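Local coordinates for iron transport multicopper oxidase FET3 (Saccharomyces cerevisiae, PDB 1ZPU), which oxidises Fe(2+) to Fe(3+) at the cell surface with four copper ions and dioxygen, supplying the ferric iron permease FTR1 in high-affinity iron uptake, at residues N6-D12 / P23-G29; V16-R22 / W142-L146; T57-F61 / D73-F77. All coordinates share one frame; numbering follows the deposited sequence.

Contact 3 is the buried one, at the trinuclear copper cluster, whereas contacts 1 and 2 lie nearer the surface and are only partly buried. Contact 1 is the ladder of the first hairpin, strands 2-14 and 22-27; contact 2 takes the loop that joins those strands and sets it against the second plastocyanin-like domain. The two meet where Val24 CG1 packs 3.5 Å from Trp142 CH2 and Trp11 lies against Leu146. Contact 1 also touches contact 3, through Trp7 and Met59. The chemistry shifts accordingly: backbone bonds with aromatic packing in contact 1, a guanidinium and an imidazole held between loops beside glycans in contact 2, and a copper ligand fixed by a carbonyl in contact 3.

Contact 1 (N6-D12 / P23-G29); sequences NWTTGWD and PVITCNG. With NAG (2-acetamido-2-deoxy-beta-D-glucopyranose), chain B.
Trp11 and Ile25 carry the main apolar contact of this pairing, with Ile25 CG1 over one face of the indole, 3.9 Å from the centroid of the Trp11 six-membered ring. Pro23 adds its CB beside Trp11 CE3. Further along, Cys27 SG sits over a face of Trp7, 3.4 Å from Trp7 CD1, a sulfur-aromatic contact; SG gets there by standing anti to its own nitrogen (chi1 172°). Tyr104 meets that same indole from strand 100-105. These contacts belong to the first beta hairpin of the N-terminal cupredoxin domain, where strands 2-14 and 22-27 run antiparallel. Val24 N to Asp12 O and Thr26 N to Gly10 O, each 2.7 Å, are firm rungs, while the one from Gly10 N to Thr26 O is weak. Beyond the Thr9-Cys27 bridge the side chain of Asn28 joins the backbone in holding the strands. Its ND2 donates to Asn6 O at 2.8 Å, nearly straight (168°) and within the plane of the Asn28 amide, and its OD1 accepts from Thr8 N at 2.7 Å. Asn28 N in turn bonds to Thr8 O. At the outer end Asn6 ND2 is joined covalently to C1 of an N-acetylglucosamine.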
loop_
_atom_site.group_PDB
_atom_site.type_symbol
_atom_site.label_atom_id
_atom_site.label_comp_id
_atom_site.label_asym_id
_atom_site.label_seq_id
_atom_site.Cartn_x
_atom_site.Cartn_y
_atom_site.Cartn_z
ATOM N N ASN A 6 -15.950 -1.192 -17.423
ATOM C CA ASN A 6 -15.040 -1.274 -18.537
ATOM C C ASN A 6 -14.102 -0.074 -18.572
ATOM O O ASN A 6 -14.488 1.022 -18.978
ATOM C CB ASN A 6 -15.766 -1.443 -19.858
ATOM C CG ASN A 6 -14.810 -1.424 -21.026
ATOM O OD1 ASN A 6 -13.670 -1.905 -20.927
ATOM N ND2 ASN A 6 -15.235 -0.811 -22.116
ATOM N N TRP A 7 -12.861 -0.296 -18.142
ATOM C CA TRP A 7 -11.870 0.773 -18.045
ATOM C C TRP A 7 -10.668 0.574 -18.935
ATOM O O TRP A 7 -10.069 -0.500 -18.961
ATOM C CB TRP A 7 -11.350 0.901 -16.632
ATOM C CG TRP A 7 -12.351 1.250 -15.624
ATOM C CD1 TRP A 7 -13.554 1.835 -15.826
ATOM C CD2 TRP A 7 -12.214 1.074 -14.219
ATOM N NE1 TRP A 7 -14.192 2.014 -14.631
ATOM C CE2 TRP A 7 -13.388 1.549 -13.627
ATOM C CE3 TRP A 7 -11.206 0.549 -13.401
ATOM C CZ2 TRP A 7 -13.593 1.518 -12.243
ATOM C CZ3 TRP A 7 -11.408 0.513 -12.021
ATOM C CH2 TRP A 7 -12.589 1.003 -11.460
ATOM N N THR A 8 -10.302 1.644 -19.633
ATOM C CA THR A 8 -9.147 1.652 -20.526
ATOM C C THR A 8 -8.147 2.730 -20.111
ATOM O O THR A 8 -8.498 3.915 -19.990
ATOM C CB THR A 8 -9.570 1.890 -21.985
ATOM O OG1 THR A 8 -10.494 0.871 -22.375
ATOM C CG2 THR A 8 -8.362 1.876 -22.890
ATOM N N THR A 9 -6.906 2.301 -19.892
ATOM C CA THR A 9 -5.816 3.204 -19.551
ATOM C C THR A 9 -5.446 4.074 -20.734
ATOM O O THR A 9 -5.576 3.663 -21.896
ATOM C CB THR A 9 -4.537 2.462 -19.134
ATOM O OG1 THR A 9 -4.146 1.572 -20.180
ATOM C CG2 THR A 9 -4.739 1.678 -17.851
ATOM N N GLY A 10 -4.983 5.282 -20.430
ATOM C CA GLY A 10 -4.528 6.213 -21.448
ATOM C C GLY A 10 -3.721 7.341 -20.859
ATOM O O GLY A 10 -3.579 7.438 -19.648
ATOM N N TRP A 11 -3.192 8.197 -21.723
ATOM C CA TRP A 11 -2.442 9.373 -21.301
ATOM C C TRP A 11 -3.115 10.642 -21.787
ATOM O O TRP A 11 -3.501 10.740 -22.947
ATOM C CB TRP A 11 -1.013 9.326 -21.841
ATOM C CG TRP A 11 -0.132 8.306 -21.195
ATOM C CD1 TRP A 11 0.201 7.082 -21.689
ATOM C CD2 TRP A 11 0.531 8.423 -19.927
ATOM N NE1 TRP A 11 1.030 6.423 -20.819
ATOM C CE2 TRP A 11 1.251 7.221 -19.723
ATOM C CE3 TRP A 11 0.589 9.427 -18.944
ATOM C CZ2 TRP A 11 2.024 6.987 -18.567
ATOM C CZ3 TRP A 11 1.359 9.195 -17.796
ATOM C CH2 TRP A 11 2.070 7.980 -17.625
ATOM N N ASP A 12 -3.256 11.612 -20.895
ATOM C CA ASP A 12 -3.751 12.933 -21.251
ATOM C C ASP A 12 -3.127 13.969 -20.346
ATOM O O ASP A 12 -2.725 13.654 -19.224
ATOM C CB ASP A 12 -5.268 12.987 -21.129
ATOM C CG ASP A 12 -5.958 12.537 -22.403
ATOM O OD1 ASP A 12 -6.152 13.407 -23.293
ATOM O OD2 ASP A 12 -6.287 11.318 -22.520
ATOM N N PRO A 23 1.285 15.064 -18.483
ATOM C CA PRO A 23 0.487 13.874 -18.784
ATOM C C PRO A 23 0.185 13.056 -17.535
ATOM O O PRO A 23 1.067 12.820 -16.719
ATOM C CB PRO A 23 1.372 13.063 -19.757
ATOM C CG PRO A 23 2.417 13.983 -20.201
ATOM C CD PRO A 23 2.618 14.989 -19.092
ATOM N N VAL A 24 -1.065 12.632 -17.403
ATOM C CA VAL A 24 -1.480 11.750 -16.327
ATOM C C VAL A 24 -2.177 10.525 -16.924
ATOM O O VAL A 24 -2.604 10.567 -18.091
ATOM C CB VAL A 24 -2.398 12.492 -15.305
ATOM C CG1 VAL A 24 -1.664 13.650 -14.661
ATOM C CG2 VAL A 24 -3.653 13.006 -15.967
ATOM N N ILE A 25 -2.281 9.441 -16.143
ATOM C CA ILE A 25 -2.961 8.221 -16.615
ATOM C C ILE A 25 -4.486 8.312 -16.465
ATOM O O ILE A 25 -5.017 8.390 -15.354
ATOM C CB ILE A 25 -2.442 6.930 -15.948
ATOM C CG1 ILE A 25 -0.915 6.940 -15.857
ATOM C CG2 ILE A 25 -2.878 5.713 -16.766
ATOM C CD1 ILE A 25 -0.298 5.643 -15.362
ATOM N N THR A 26 -5.180 8.290 -17.595
ATOM C CA THR A 26 -6.620 8.445 -17.603
ATOM C C THR A 26 -7.367 7.116 -17.602
ATOM O O THR A 26 -6.813 6.093 -17.968
ATOM C CB THR A 26 -7.044 9.281 -18.809
ATOM O OG1 THR A 26 -6.445 8.745 -19.989
ATOM C CG2 THR A 26 -6.572 10.713 -18.621
ATOM N N CYS A 27 -8.625 7.154 -17.182
ATOM C CA CYS A 27 -9.533 6.035 -17.288
ATOM C C CYS A 27 -10.627 6.398 -18.289
ATOM O O CYS A 27 -11.430 7.296 -18.027
ATOM C CB CYS A 27 -10.148 5.757 -15.918
ATOM S SG CYS A 27 -11.467 4.532 -15.940
ATOM N N ASN A 28 -10.660 5.707 -19.431
ATOM C CA ASN A 28 -11.588 6.044 -20.535
ATOM C C ASN A 28 -11.546 7.522 -20.918
ATOM O O ASN A 28 -12.577 8.135 -21.178
ATOM C CB ASN A 28 -13.024 5.638 -20.198
ATOM C CG ASN A 28 -13.166 4.156 -19.917
ATOM O OD1 ASN A 28 -12.309 3.341 -20.272
ATOM N ND2 ASN A 28 -14.268 3.796 -19.282
ATOM N N GLY A 29 -10.349 8.094 -20.939
ATOM C CA GLY A 29 -10.182 9.513 -21.209
ATOM C C GLY A 29 -10.454 10.455 -20.047
ATOM O O GLY A 29 -10.304 11.665 -20.206
HETATM C C1 NAG B . -15.540 -1.699 -23.206
HETATM C C2 NAG B . -15.653 -3.139 -23.732
HETATM C C3 NAG B . -15.233 -3.349 -25.212
HETATM C C4 NAG B . -15.407 -2.109 -26.099
HETATM C C5 NAG B . -15.019 -0.876 -25.291
HETATM C C6 NAG B . -15.063 0.433 -26.079
HETATM C C7 NAG B . -15.162 -5.337 -22.732
HETATM C C8 NAG B . -13.978 -6.272 -22.753
HETATM N N2 NAG B . -14.888 -4.031 -22.872
HETATM O O3 NAG B . -15.949 -4.438 -25.772
HETATM O O4 NAG B . -14.602 -2.196 -27.252
HETATM O O5 NAG B . -15.942 -0.833 -24.230
HETATM O O6 NAG B . -14.048 1.281 -25.582
HETATM O O7 NAG B . -16.311 -5.775 -22.582
#

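Contact 2 (V16-R22 / W142-L146); sequences VDGLKSR and WYHDL. With NAG (2-acetamido-2-deoxy-beta-D-glucopyranose), chain H; MAN (alpha-D-mannopyranose), chain C; NAG (2-acetamido-2-deoxy-beta-D-glucopyranose), chain D.
The segments 16-22 and 142-146, mostly loop, approach without strand pairing, the CA atoms of Lys20 and His144 6.6 Å apart. The Trp142 ring lies between two partners: Val16 CB covers one face, with Val16 CG2 3.5 Å from Trp142 CZ2, and the Arg22 guanidinium lies over the opposite face, its plane turned 32° from the indole. Arg22 NE comes within 3.5 Å of Trp142 CZ2. The arginine chain leaves with CG anti to the backbone N (chi1 176°) and then bends at chi2 and chi3, which lays the guanidinium between Trp142 on one side and Leu146 on the other. From its edge NH1 donates to Tyr143 O at 2.7 Å, meeting that carbonyl from above its plane, while NH2 forms a salt bridge with Asp114. Here the loop of the first hairpin, in the first plastocyanin-like domain, meets the chain leaving strand 133-142 in the second, just ahead of helix 147-154. Nearer the glycans, His144 NE2 donates to Asp17 OD2; the modelled 2.4 Å is too short to trust in detail at this resolution. Carboxylate and imidazole planes stand 85° apart. Lys20 CB rests over the centre of the His144 ring, 3.7 Å from its centroid. O6 of the N-acetylglucosamine of chain D donates a hydrogen bond to Gly18 O at 2.7 Å.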
loop_
_atom_site.group_PDB
_atom_site.type_symbol
_atom_site.label_atom_id
_atom_site.label_comp_id
_atom_site.label_asym_id
_atom_site.label_seq_id
_atom_site.Cartn_x
_atom_site.Cartn_y
_atom_site.Cartn_z
ATOM N N VAL A 16 -2.850 19.038 -12.415
ATOM C CA VAL A 16 -3.384 18.586 -11.138
ATOM C C VAL A 16 -2.997 19.548 -10.020
ATOM O O VAL A 16 -3.808 19.971 -9.203
ATOM C CB VAL A 16 -2.797 17.212 -10.807
ATOM C CG1 VAL A 16 -3.283 16.729 -9.441
ATOM C CG2 VAL A 16 -3.132 16.236 -11.920
ATOM N N ASP A 17 -1.712 19.847 -10.019
ATOM C CA ASP A 17 -1.032 20.739 -9.103
ATOM C C ASP A 17 -1.653 22.119 -9.014
ATOM O O ASP A 17 -1.836 22.675 -7.918
ATOM C CB ASP A 17 0.394 20.926 -9.644
ATOM C CG ASP A 17 1.377 20.759 -8.593
ATOM O OD1 ASP A 17 0.876 20.446 -7.493
ATOM O OD2 ASP A 17 2.595 20.915 -8.815
ATOM N N GLY A 18 -1.951 22.668 -10.187
ATOM C CA GLY A 18 -2.166 24.076 -10.326
ATOM C C GLY A 18 -0.973 24.730 -10.998
ATOM O O GLY A 18 -1.056 25.879 -11.428
ATOM N N LEU A 19 0.145 24.012 -11.104
ATOM C CA LEU A 19 1.359 24.628 -11.657
ATOM C C LEU A 19 2.155 23.904 -12.759
ATOM O O LEU A 19 3.270 24.323 -13.090
ATOM C CB LEU A 19 2.306 25.106 -10.548
ATOM C CG LEU A 19 2.431 24.559 -9.138
ATOM C CD1 LEU A 19 3.542 25.344 -8.536
ATOM C CD2 LEU A 19 1.179 24.781 -8.292
ATOM N N LYS A 20 1.586 22.855 -13.347
ATOM C CA LYS A 20 2.253 22.147 -14.432
ATOM C C LYS A 20 1.265 21.297 -15.204
ATOM O O LYS A 20 0.731 20.327 -14.671
ATOM C CB LYS A 20 3.360 21.251 -13.871
ATOM C CG LYS A 20 4.672 21.309 -14.636
ATOM C CD LYS A 20 4.544 20.796 -16.072
ATOM C CE LYS A 20 5.866 20.921 -16.847
ATOM N NZ LYS A 20 6.932 20.057 -16.245
ATOM N N SER A 21 1.008 21.659 -16.456
ATOM C CA SER A 21 0.255 20.758 -17.317
ATOM C C SER A 21 1.193 19.630 -17.720
ATOM O O SER A 21 2.314 19.850 -18.152
ATOM C CB SER A 21 -0.378 21.447 -18.524
ATOM O OG SER A 21 -1.665 20.879 -18.771
ATOM N N ARG A 22 0.712 18.413 -17.554
ATOM C CA ARG A 22 1.572 17.276 -17.434
ATOM C C ARG A 22 0.725 16.044 -17.759
ATOM O O ARG A 22 -0.455 15.995 -17.389
ATOM C CB ARG A 22 2.033 17.278 -15.983
ATOM C CG ARG A 22 2.869 16.146 -15.564
ATOM C CD ARG A 22 2.346 15.596 -14.282
ATOM N NE ARG A 22 2.124 14.165 -14.455
ATOM C CZ ARG A 22 2.670 13.226 -13.704
ATOM N NH1 ARG A 22 3.444 13.551 -12.672
ATOM N NH2 ARG A 22 2.414 11.957 -13.958
ATOM N N TRP A 142 2.611 15.053 -5.258
ATOM C CA TRP A 142 2.556 15.170 -6.707
ATOM C C TRP A 142 3.932 15.534 -7.321
ATOM O O TRP A 142 4.644 16.420 -6.817
ATOM C CB TRP A 142 1.476 16.184 -7.087
ATOM C CG TRP A 142 1.197 16.223 -8.531
ATOM C CD1 TRP A 142 1.431 17.255 -9.386
ATOM C CD2 TRP A 142 0.636 15.178 -9.310
ATOM N NE1 TRP A 142 1.048 16.923 -10.661
ATOM C CE2 TRP A 142 0.562 15.645 -10.645
ATOM C CE3 TRP A 142 0.202 13.882 -9.020
ATOM C CZ2 TRP A 142 0.065 14.871 -11.677
ATOM C CZ3 TRP A 142 -0.298 13.106 -10.068
ATOM C CH2 TRP A 142 -0.359 13.611 -11.373
ATOM N N TYR A 143 4.298 14.829 -8.390
ATOM C CA TYR A 143 5.538 15.081 -9.136
ATOM C C TYR A 143 5.210 15.769 -10.434
ATOM O O TYR A 143 4.121 15.598 -10.971
ATOM C CB TYR A 143 6.286 13.773 -9.436
ATOM C CG TYR A 143 6.968 13.149 -8.234
ATOM C CD1 TYR A 143 6.256 12.368 -7.339
ATOM C CD2 TYR A 143 8.320 13.347 -7.992
ATOM C CE1 TYR A 143 6.862 11.794 -6.235
ATOM C CE2 TYR A 143 8.945 12.775 -6.883
ATOM C CZ TYR A 143 8.200 12.000 -6.011
ATOM O OH TYR A 143 8.784 11.416 -4.913
ATOM N N HIS A 144 6.158 16.549 -10.938
ATOM C CA HIS A 144 6.012 17.242 -12.214
ATOM C C HIS A 144 6.555 16.444 -13.377
ATOM O O HIS A 144 6.303 16.768 -14.527
ATOM C CB HIS A 144 6.737 18.568 -12.141
ATOM C CG HIS A 144 5.959 19.614 -11.422
ATOM N ND1 HIS A 144 6.218 20.963 -11.561
ATOM C CD2 HIS A 144 4.894 19.512 -10.595
ATOM C CE1 HIS A 144 5.355 21.644 -10.829
ATOM N NE2 HIS A 144 4.547 20.786 -10.232
ATOM N N ASP A 145 7.331 15.418 -13.074
ATOM C CA ASP A 145 7.828 14.520 -14.082
ATOM C C ASP A 145 7.206 13.152 -13.872
ATOM O O ASP A 145 6.925 12.759 -12.744
ATOM C CB ASP A 145 9.351 14.433 -14.004
ATOM C CG ASP A 145 10.036 15.774 -14.289
ATOM O OD1 ASP A 145 10.416 16.043 -15.468
ATOM O OD2 ASP A 145 10.192 16.561 -13.326
ATOM N N LEU A 146 6.996 12.430 -14.965
ATOM C CA LEU A 146 6.485 11.067 -14.922
ATOM C C LEU A 146 7.486 10.139 -14.261
ATOM O O LEU A 146 8.691 10.373 -14.296
ATOM C CB LEU A 146 6.207 10.559 -16.328
ATOM C CG LEU A 146 5.173 11.271 -17.192
ATOM C CD1 LEU A 146 5.786 12.492 -17.894
ATOM C CD2 LEU A 146 4.714 10.275 -18.211
HETATM C C1 NAG H . -3.582 26.920 -4.682
HETATM C C2 NAG H . -3.535 26.799 -6.209
HETATM C C3 NAG H . -2.122 26.927 -6.777
HETATM C C4 NAG H . -1.366 28.125 -6.222
HETATM C C5 NAG H . -1.514 28.066 -4.700
HETATM C C6 NAG H . -0.911 29.267 -3.999
HETATM C C7 NAG H . -4.861 25.062 -7.427
HETATM C C8 NAG H . -6.076 25.903 -7.703
HETATM N N2 NAG H . -3.950 25.473 -6.548
HETATM O O3 NAG H . -2.138 27.026 -8.181
HETATM O O4 NAG H . -0.012 28.022 -6.628
HETATM O O5 NAG H . -2.892 28.109 -4.397
HETATM O O6 NAG H . -1.739 30.359 -4.339
HETATM O O7 NAG H . -4.719 23.967 -7.962
HETATM C C1 MAN C . 5.864 26.534 -6.242
HETATM C C2 MAN C . 5.314 25.840 -5.002
HETATM C C3 MAN C . 6.198 24.675 -4.579
HETATM C C4 MAN C . 6.491 23.781 -5.774
HETATM C C5 MAN C . 7.101 24.585 -6.902
HETATM C C6 MAN C . 7.312 23.688 -8.107
HETATM O O2 MAN C . 4.045 25.324 -5.297
HETATM O O3 MAN C . 5.549 23.908 -3.589
HETATM O O4 MAN C . 7.375 22.759 -5.403
HETATM O O5 MAN C . 6.194 25.605 -7.258
HETATM O O6 MAN C . 7.736 24.506 -9.173
HETATM C C1 NAG D . 0.433 29.117 -7.453
HETATM C C2 NAG D . 1.911 29.417 -7.165
HETATM C C3 NAG D . 2.547 30.349 -8.192
HETATM C C4 NAG D . 2.217 29.962 -9.625
HETATM C C5 NAG D . 0.695 29.809 -9.706
HETATM C C6 NAG D . 0.212 29.439 -11.100
HETATM C C7 NAG D . 2.560 29.420 -4.807
HETATM C C8 NAG D . 2.851 30.305 -3.628
HETATM N N2 NAG D . 2.076 30.051 -5.873
HETATM O O3 NAG D . 3.944 30.359 -7.996
HETATM O O4 NAG D . 2.672 31.003 -10.465
HETATM O O5 NAG D . 0.256 28.799 -8.814
HETATM O O6 NAG D . 0.474 28.076 -11.340
HETATM O O7 NAG D . 2.746 28.197 -4.750
#

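Contact 3 (T57-F61 / D73-F77); sequences TSMHF and DGVPF. With CU1 (copper (I) ion), chain E.
The type 2 copper site of the trinuclear cluster, the oxygen-reducing centre of multicopper oxidases, takes one of its two histidines from this contact, in the first cupredoxin domain. His60 binds the copper through NE2 at 2.1 Å, and His395 supplies the second histidine nitrogen. With NE2 given to the metal, ND1 on the other side of the imidazole donates to Asp73 O at 2.7 Å. The donor lies in the plane of that carbonyl, although the oxygen is tilted 18° out of the ring plane, so a second-shell backbone atom restrains the rotation of a first-shell ligand. His60 reaches both partners with CG anti to its backbone N (chi1 165°). The Asp73 side chain runs alongside, pointing the same way, its carboxylate turned 81° from the imidazole and OD1 3.3 Å from His60 CE1. Its OD2 accepts a hydrogen bond from ND1 of His397, a type 3 copper ligand stacked on His60, so this one residue touches ligands of two coppers. An alanine at Asp73 would keep the carbonyl but would probably leave His397 ND1 without its acceptor, with that ring's orientation left to its copper bond and packing. Next to His60 the two segments come close enough for Gly74 CA to sit 3.2 Å from Met59 O, where a CB would run into that oxygen. Ser58 OG, hydrogen-bonded to Thr108, also lies against the proline ring, 3.6 Å from Pro76 CD.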
loop_
_atom_site.group_PDB
_atom_site.type_symbol
_atom_site.label_atom_id
_atom_site.label_comp_id
_atom_site.label_asym_id
_atom_site.label_seq_id
_atom_site.Cartn_x
_atom_site.Cartn_y
_atom_site.Cartn_z
ATOM N N THR A 57 0.548 -3.031 -17.685
ATOM C CA THR A 57 -0.291 -2.568 -16.561
ATOM C C THR A 57 -0.737 -3.703 -15.653
ATOM O O THR A 57 -0.577 -4.874 -15.978
ATOM C CB THR A 57 -1.592 -1.825 -16.996
ATOM O OG1 THR A 57 -1.532 -1.450 -18.377
ATOM C CG2 THR A 57 -1.825 -0.607 -16.126
ATOM N N SER A 58 -1.306 -3.329 -14.510
ATOM C CA SER A 58 -1.962 -4.266 -13.619
ATOM C C SER A 58 -2.809 -3.422 -12.713
ATOM O O SER A 58 -2.670 -2.200 -12.721
ATOM C CB SER A 58 -0.939 -5.022 -12.797
ATOM O OG SER A 58 -0.021 -4.118 -12.225
ATOM N N MET A 59 -3.686 -4.059 -11.938
ATOM C CA MET A 59 -4.482 -3.352 -10.940
ATOM C C MET A 59 -4.602 -4.214 -9.721
ATOM O O MET A 59 -4.972 -5.383 -9.817
ATOM C CB MET A 59 -5.878 -3.034 -11.474
ATOM C CG MET A 59 -6.713 -2.135 -10.569
ATOM S SD MET A 59 -7.896 -1.135 -11.505
ATOM C CE MET A 59 -8.878 -2.432 -12.228
ATOM N N HIS A 60 -4.280 -3.623 -8.575
ATOM C CA HIS A 60 -4.338 -4.305 -7.300
ATOM C C HIS A 60 -5.371 -3.618 -6.431
ATOM O O HIS A 60 -5.437 -2.400 -6.403
ATOM C CB HIS A 60 -2.976 -4.240 -6.627
ATOM C CG HIS A 60 -3.000 -4.593 -5.170
ATOM N ND1 HIS A 60 -3.569 -5.753 -4.693
ATOM C CD2 HIS A 60 -2.499 -3.953 -4.091
ATOM C CE1 HIS A 60 -3.439 -5.801 -3.383
ATOM N NE2 HIS A 60 -2.787 -4.726 -2.993
ATOM N N PHE A 61 -6.170 -4.401 -5.715
ATOM C CA PHE A 61 -7.186 -3.859 -4.826
ATOM C C PHE A 61 -6.737 -3.983 -3.379
ATOM O O PHE A 61 -6.835 -5.045 -2.766
ATOM C CB PHE A 61 -8.528 -4.512 -5.119
ATOM C CG PHE A 61 -8.870 -4.482 -6.569
ATOM C CD1 PHE A 61 -8.412 -5.498 -7.431
ATOM C CD2 PHE A 61 -9.575 -3.409 -7.103
ATOM C CE1 PHE A 61 -8.682 -5.452 -8.784
ATOM C CE2 PHE A 61 -9.848 -3.359 -8.467
ATOM C CZ PHE A 61 -9.406 -4.381 -9.305
ATOM N N ASP A 73 -5.492 -10.747 -7.298
ATOM C CA ASP A 73 -4.804 -9.791 -6.430
ATOM C C ASP A 73 -4.092 -8.684 -7.197
ATOM O O ASP A 73 -3.861 -7.603 -6.658
ATOM C CB ASP A 73 -3.803 -10.499 -5.526
ATOM C CG ASP A 73 -3.395 -9.646 -4.340
ATOM O OD1 ASP A 73 -4.281 -8.989 -3.755
ATOM O OD2 ASP A 73 -2.194 -9.642 -3.998
ATOM N N GLY A 74 -3.730 -8.968 -8.443
ATOM C CA GLY A 74 -3.178 -7.957 -9.347
ATOM C C GLY A 74 -1.718 -7.590 -9.171
ATOM O O GLY A 74 -1.333 -6.461 -9.420
ATOM N N VAL A 75 -0.894 -8.544 -8.753
ATOM C CA VAL A 75 0.537 -8.310 -8.648
ATOM C C VAL A 75 1.238 -9.140 -9.715
ATOM O O VAL A 75 1.249 -10.368 -9.631
ATOM C CB VAL A 75 1.094 -8.660 -7.249
ATOM C CG1 VAL A 75 2.571 -8.358 -7.197
ATOM C CG2 VAL A 75 0.369 -7.880 -6.170
ATOM N N PRO A 76 1.781 -8.469 -10.746
ATOM C CA PRO A 76 2.542 -9.159 -11.778
ATOM C C PRO A 76 3.702 -9.985 -11.210
ATOM O O PRO A 76 4.368 -9.571 -10.261
ATOM C CB PRO A 76 3.017 -8.033 -12.702
ATOM C CG PRO A 76 2.742 -6.759 -11.972
ATOM C CD PRO A 76 1.641 -7.028 -11.014
ATOM N N PHE A 77 3.875 -11.177 -11.781
ATOM C CA PHE A 77 4.859 -12.191 -11.369
ATOM C C PHE A 77 4.700 -12.773 -9.962
ATOM O O PHE A 77 5.552 -13.518 -9.487
ATOM C CB PHE A 77 6.287 -11.741 -11.691
ATOM C CG PHE A 77 6.533 -11.608 -13.155
ATOM C CD1 PHE A 77 6.527 -10.363 -13.759
ATOM C CD2 PHE A 77 6.708 -12.735 -13.943
ATOM C CE1 PHE A 77 6.727 -10.236 -15.124
ATOM C CE2 PHE A 77 6.911 -12.626 -15.313
ATOM C CZ PHE A 77 6.917 -11.376 -15.907
HETATM CU CU CU1 E . -2.366 -4.687 -0.960
#